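Long-range contact in phiAB6 tailspike (Unidentified phage, PDB 5JS4), which probably binds and fragments the exopolysaccharide of its host, Acinetobacter baumannii, as the trimeric beta-helical tailspike of the phage: residues D254-D268 with R283-K295. Residues are numbered along the deposited sequence; the frame is centred on the assembly and turned at random.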
loop_
_atom_site.group_PDB
_atom_site.type_symbol
_atom_site.label_atom_id
_atom_site.label_comp_id
_atom_site.label_asym_id
_atom_site.label_seq_id
_atom_site.Cartn_x
_atom_site.Cartn_y
_atom_site.Cartn_z
ATOM N N ASP A 254 10.162 -42.001 -11.005
ATOM C CA ASP A 254 11.351 -42.383 -11.773
ATOM C C ASP A 254 11.391 -41.765 -13.173
ATOM O O ASP A 254 12.230 -42.137 -13.995
ATOM C CB ASP A 254 11.456 -43.917 -11.854
ATOM C CG ASP A 254 10.279 -44.562 -12.579
ATOM O OD1 ASP A 254 9.426 -43.838 -13.140
ATOM O OD2 ASP A 254 10.204 -45.810 -12.584
ATOM N N GLY A 255 10.480 -40.832 -13.446
ATOM C CA GLY A 255 10.431 -40.149 -14.738
ATOM C C GLY A 255 9.874 -40.964 -15.896
ATOM O O GLY A 255 9.864 -40.488 -17.032
ATOM N N VAL A 256 9.398 -42.178 -15.614
ATOM C CA VAL A 256 8.907 -43.095 -16.652
ATOM C C VAL A 256 7.584 -43.756 -16.254
ATOM O O VAL A 256 6.607 -43.705 -16.999
ATOM C CB VAL A 256 9.938 -44.209 -16.949
ATOM C CG1 VAL A 256 9.418 -45.163 -18.017
ATOM C CG2 VAL A 256 11.270 -43.611 -17.382
ATOM N N THR A 257 7.572 -44.387 -15.083
ATOM C CA THR A 257 6.423 -45.163 -14.617
ATOM C C THR A 257 5.236 -44.273 -14.255
ATOM O O THR A 257 5.397 -43.278 -13.554
ATOM C CB THR A 257 6.797 -45.994 -13.371
ATOM O OG1 THR A 257 7.989 -46.744 -13.633
ATOM C CG2 THR A 257 5.673 -46.951 -12.985
ATOM N N ASP A 258 4.045 -44.644 -14.724
ATOM C CA ASP A 258 2.818 -43.942 -14.349
ATOM C C ASP A 258 2.512 -44.202 -12.877
ATOM O O ASP A 258 2.286 -45.343 -12.478
ATOM C CB ASP A 258 1.637 -44.394 -15.220
ATOM C CG ASP A 258 0.324 -43.705 -14.847
ATOM O OD1 ASP A 258 0.354 -42.587 -14.283
ATOM O OD2 ASP A 258 -0.749 -44.279 -15.128
ATOM N N ASP A 259 2.512 -43.137 -12.079
ATOM C CA ASP A 259 2.233 -43.235 -10.645
ATOM C C ASP A 259 0.795 -42.859 -10.278
ATOM O O ASP A 259 0.467 -42.771 -9.096
ATOM C CB ASP A 259 3.206 -42.346 -9.857
ATOM C CG ASP A 259 4.629 -42.877 -9.858
ATOM O OD1 ASP A 259 4.824 -44.111 -9.941
ATOM O OD2 ASP A 259 5.563 -42.057 -9.750
ATOM N N SER A 260 -0.070 -42.660 -11.272
ATOM C CA SER A 260 -1.430 -42.181 -11.002
ATOM C C SER A 260 -2.208 -43.091 -10.045
ATOM O O SER A 260 -2.907 -42.600 -9.159
ATOM C CB SER A 260 -2.211 -41.972 -12.305
ATOM O OG SER A 260 -2.341 -43.179 -13.029
ATOM N N ALA A 261 -2.077 -44.407 -10.210
ATOM C CA ALA A 261 -2.767 -45.357 -9.331
ATOM C C ALA A 261 -2.281 -45.236 -7.887
ATOM O O ALA A 261 -3.077 -45.302 -6.952
ATOM C CB ALA A 261 -2.591 -46.784 -9.835
ATOM N N ALA A 262 -0.974 -45.048 -7.711
ATOM C CA ALA A 262 -0.390 -44.859 -6.380
ATOM C C ALA A 262 -0.897 -43.571 -5.727
ATOM O O ALA A 262 -1.231 -43.559 -4.539
ATOM C CB ALA A 262 1.131 -44.842 -6.467
ATOM N N PHE A 263 -0.954 -42.496 -6.508
ATOM C CA PHE A 263 -1.499 -41.220 -6.033
ATOM C C PHE A 263 -2.955 -41.391 -5.607
ATOM O O PHE A 263 -3.359 -40.897 -4.555
ATOM C CB PHE A 263 -1.394 -40.129 -7.107
ATOM C CG PHE A 263 -0.056 -39.431 -7.151
ATOM C CD1 PHE A 263 1.115 -40.142 -7.388
ATOM C CD2 PHE A 263 0.028 -38.052 -6.988
ATOM C CE1 PHE A 263 2.342 -39.500 -7.438
ATOM C CE2 PHE A 263 1.253 -37.404 -7.041
ATOM C CZ PHE A 263 2.410 -38.128 -7.269
ATOM N N GLN A 264 -3.740 -42.099 -6.416
ATOM C CA GLN A 264 -5.143 -42.329 -6.081
ATOM C C GLN A 264 -5.298 -43.186 -4.826
ATOM O O GLN A 264 -6.160 -42.915 -3.989
ATOM C CB GLN A 264 -5.898 -42.969 -7.249
ATOM C CG GLN A 264 -7.409 -42.871 -7.102
ATOM C CD GLN A 264 -7.868 -41.429 -7.016
ATOM O OE1 GLN A 264 -7.703 -40.671 -7.968
ATOM N NE2 GLN A 264 -8.425 -41.036 -5.869
ATOM N N ALA A 265 -4.461 -44.214 -4.698
ATOM C CA ALA A 265 -4.468 -45.074 -3.516
ATOM C C ALA A 265 -4.187 -44.267 -2.252
ATOM O O ALA A 265 -4.824 -44.471 -1.218
ATOM C CB ALA A 265 -3.452 -46.194 -3.669
ATOM N N TYR A 266 -3.236 -43.342 -2.345
ATOM C CA TYR A 266 -2.938 -42.439 -1.237
ATOM C C TYR A 266 -4.188 -41.668 -0.808
ATOM O O TYR A 266 -4.511 -41.599 0.378
ATOM C CB TYR A 266 -1.838 -41.452 -1.638
ATOM C CG TYR A 266 -1.455 -40.493 -0.537
ATOM C CD1 TYR A 266 -2.284 -39.430 -0.190
ATOM C CD2 TYR A 266 -0.264 -40.650 0.163
ATOM C CE1 TYR A 266 -1.944 -38.562 0.826
ATOM C CE2 TYR A 266 0.091 -39.777 1.173
ATOM C CZ TYR A 266 -0.756 -38.736 1.499
ATOM O OH TYR A 266 -0.413 -37.866 2.499
ATOM N N CYS A 267 -4.878 -41.086 -1.783
ATOM C CA CYS A 267 -6.054 -40.260 -1.508
ATOM C C CYS A 267 -7.256 -41.074 -1.029
ATOM O O CYS A 267 -8.129 -40.541 -0.346
ATOM C CB CYS A 267 -6.428 -39.439 -2.741
ATOM S SG CYS A 267 -5.147 -38.258 -3.219
ATOM N N ASP A 268 -7.294 -42.358 -1.387
ATOM C CA ASP A 268 -8.368 -43.260 -0.961
ATOM C C ASP A 268 -8.080 -43.936 0.383
ATOM O O ASP A 268 -8.971 -44.554 0.969
ATOM C CB ASP A 268 -8.600 -44.342 -2.020
ATOM C CG ASP A 268 -9.114 -43.786 -3.337
ATOM O OD1 ASP A 268 -9.473 -42.591 -3.409
ATOM O OD2 ASP A 268 -9.161 -44.561 -4.310
ATOM N N ARG A 283 10.693 -37.583 -9.886
ATOM C CA ARG A 283 9.961 -36.989 -10.985
ATOM C C ARG A 283 8.766 -37.905 -11.227
ATOM O O ARG A 283 8.892 -38.959 -11.860
ATOM C CB ARG A 283 10.861 -36.891 -12.213
ATOM C CG ARG A 283 10.215 -36.230 -13.413
ATOM C CD ARG A 283 11.267 -35.769 -14.405
ATOM N NE ARG A 283 10.682 -35.056 -15.535
ATOM C CZ ARG A 283 11.370 -34.331 -16.414
ATOM N NH1 ARG A 283 12.691 -34.202 -16.310
ATOM N NH2 ARG A 283 10.729 -33.726 -17.408
ATOM N N TYR A 284 7.618 -37.514 -10.681
ATOM C CA TYR A 284 6.442 -38.377 -10.630
ATOM C C TYR A 284 5.572 -38.214 -11.871
ATOM O O TYR A 284 4.940 -37.175 -12.065
ATOM C CB TYR A 284 5.625 -38.083 -9.368
ATOM C CG TYR A 284 6.325 -38.445 -8.072
ATOM C CD1 TYR A 284 7.137 -37.528 -7.412
ATOM C CD2 TYR A 284 6.163 -39.705 -7.500
ATOM C CE1 TYR A 284 7.773 -37.855 -6.224
ATOM C CE2 TYR A 284 6.792 -40.042 -6.313
ATOM C CZ TYR A 284 7.593 -39.117 -5.676
ATOM O OH TYR A 284 8.218 -39.454 -4.494
ATOM N N ILE A 285 5.542 -39.251 -12.706
ATOM C CA ILE A 285 4.754 -39.229 -13.934
ATOM C C ILE A 285 3.295 -39.560 -13.633
ATOM O O ILE A 285 3.004 -40.521 -12.916
ATOM C CB ILE A 285 5.286 -40.237 -14.979
ATOM C CG1 ILE A 285 6.778 -40.016 -15.263
ATOM C CG2 ILE A 285 4.477 -40.166 -16.269
ATOM C CD1 ILE A 285 7.153 -38.614 -15.697
ATOM N N LEU A 286 2.389 -38.753 -14.182
ATOM C CA LEU A 286 0.954 -39.010 -14.103
ATOM C C LEU A 286 0.376 -39.074 -15.509
ATOM O O LEU A 286 0.473 -38.106 -16.262
ATOM C CB LEU A 286 0.253 -37.906 -13.313
ATOM C CG LEU A 286 0.648 -37.782 -11.841
ATOM C CD1 LEU A 286 0.007 -36.548 -11.237
ATOM C CD2 LEU A 286 0.254 -39.024 -11.055
ATOM N N LYS A 287 -0.216 -40.217 -15.858
ATOM C CA LYS A 287 -0.852 -40.405 -17.171
ATOM C C LYS A 287 -2.378 -40.452 -17.083
ATOM O O LYS A 287 -3.062 -40.555 -18.104
ATOM C CB LYS A 287 -0.338 -41.687 -17.828
ATOM C CG LYS A 287 1.166 -41.715 -18.022
ATOM C CD LYS A 287 1.607 -42.907 -18.853
ATOM C CE LYS A 287 3.121 -42.955 -18.962
ATOM N NZ LYS A 287 3.589 -44.104 -19.784
ATOM N N ASN A 288 -2.906 -40.387 -15.864
ATOM C CA ASN A 288 -4.344 -40.390 -15.634
ATOM C C ASN A 288 -4.710 -39.356 -14.582
ATOM O O ASN A 288 -3.889 -39.002 -13.734
ATOM C CB ASN A 288 -4.808 -41.772 -15.178
ATOM C CG ASN A 288 -4.643 -42.824 -16.256
ATOM O OD1 ASN A 288 -5.471 -42.932 -17.163
ATOM N ND2 ASN A 288 -3.571 -43.606 -16.168
ATOM N N GLN A 289 -5.952 -38.887 -14.644
ATOM C CA GLN A 289 -6.467 -37.915 -13.689
ATOM C C GLN A 289 -6.441 -38.497 -12.283
ATOM O O GLN A 289 -6.736 -39.677 -12.089
ATOM C CB GLN A 289 -7.897 -37.526 -14.062
ATOM C CG GLN A 289 -8.525 -36.464 -13.177
ATOM C CD GLN A 289 -9.917 -36.094 -13.648
ATOM O OE1 GLN A 289 -10.870 -36.849 -13.444
ATOM N NE2 GLN A 289 -10.043 -34.937 -14.289
ATOM N N VAL A 290 -6.066 -37.665 -11.315
ATOM C CA VAL A 290 -6.098 -38.035 -9.907
ATOM C C VAL A 290 -7.192 -37.225 -9.224
ATOM O O VAL A 290 -7.256 -36.007 -9.376
ATOM C CB VAL A 290 -4.741 -37.766 -9.226
ATOM C CG1 VAL A 290 -4.828 -37.978 -7.719
ATOM C CG2 VAL A 290 -3.664 -38.655 -9.834
ATOM N N ASP A 291 -8.058 -37.915 -8.490
ATOM C CA ASP A 291 -9.068 -37.276 -7.660
ATOM C C ASP A 291 -8.496 -37.167 -6.253
ATOM O O ASP A 291 -8.333 -38.174 -5.566
ATOM C CB ASP A 291 -10.358 -38.104 -7.668
ATOM C CG ASP A 291 -11.514 -37.418 -6.956
ATOM O OD1 ASP A 291 -11.286 -36.457 -6.190
ATOM O OD2 ASP A 291 -12.669 -37.848 -7.157
ATOM N N LEU A 292 -8.176 -35.944 -5.832
ATOM C CA LEU A 292 -7.547 -35.717 -4.530
ATOM C C LEU A 292 -8.484 -35.976 -3.350
ATOM O O LEU A 292 -8.033 -36.049 -2.210
ATOM C CB LEU A 292 -6.971 -34.296 -4.446
ATOM C CG LEU A 292 -5.708 -34.057 -5.281
ATOM C CD1 LEU A 292 -5.421 -32.570 -5.409
ATOM C CD2 LEU A 292 -4.501 -34.777 -4.695
ATOM N N LYS A 293 -9.781 -36.100 -3.623
ATOM C CA LYS A 293 -10.773 -36.418 -2.594
ATOM C C LYS A 293 -10.724 -35.420 -1.436
ATOM O O LYS A 293 -10.885 -35.798 -0.277
ATOM C CB LYS A 293 -10.572 -37.843 -2.054
ATOM C CG LYS A 293 -10.555 -38.942 -3.103
ATOM C CD LYS A 293 -11.915 -39.112 -3.755
ATOM C CE LYS A 293 -11.972 -40.369 -4.610
ATOM N NZ LYS A 293 -12.101 -41.614 -3.797
ATOM N N GLY A 294 -10.484 -34.149 -1.752
ATOM C CA GLY A 294 -10.462 -33.097 -0.740
ATOM C C GLY A 294 -9.130 -32.918 -0.036
ATOM O O GLY A 294 -9.005 -32.057 0.837
ATOM N N LYS A 295 -8.132 -33.719 -0.398
ATOM C CA LYS A 295 -6.799 -33.538 0.159
ATOM C C LYS A 295 -6.085 -32.412 -0.569
ATOM O O LYS A 295 -6.237 -32.241 -1.773
ATOM C CB LYS A 295 -5.982 -34.826 0.078
ATOM C CG LYS A 295 -6.580 -35.941 0.916
ATOM C CD LYS A 295 -5.631 -37.110 1.062
ATOM C CE LYS A 295 -6.325 -38.300 1.693
ATOM N NZ LYS A 295 -6.697 -38.082 3.121
HETATM O O HOH W 1 7.204 -41.808 -11.999
HETATM O O HOH W 2 6.228 -43.132 -19.657
HETATM O O HOH W 3 -7.201 -41.791 -10.366
#
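Gln264 swings CG away from its own backbone N (chi1 -164°) and then bends at chi2 (59°), which lays its amide along the backbone of Asp291. There Gln264 OE1 accepts from Asp291 N at 2.8 Å, in the carbonyl plane on a lone pair, and Gln264 NE2 donates to Asp291 O at 2.9 Å. Gln264 NE2 also donates to Asp268 OD1, which Lys293 NZ meets from the opposite face of the carboxylate in a 2.8 Å salt bridge. At the other end of the helix, Asp258 OD1 is gripped from the two faces of the carboxylate, by Ser260 N in an Asx turn and by Lys287 N, 2.9 Å away. Asp259 N gives a nearly straight bond to Ile285 O (2.8 Å). On the side of the helix that faces the strands, Leu286 CD2 sits over the centre of the Phe263 ring, 3.9 Å above its plane, while the ring's edge meets the face of Tyr284 in an offset edge-to-face pair, planes at 68°. Phe263 also touches Leu276, and Leu286 and Val290 reach Phe330 of strand 328-333. Helix 260-268 stands about crosswise to strand 283-286 but runs alongside 290-291, covering the end of the coil, consistent with the N-terminal cap of a right-handed parallel beta-helix of the pectate lyase-like family.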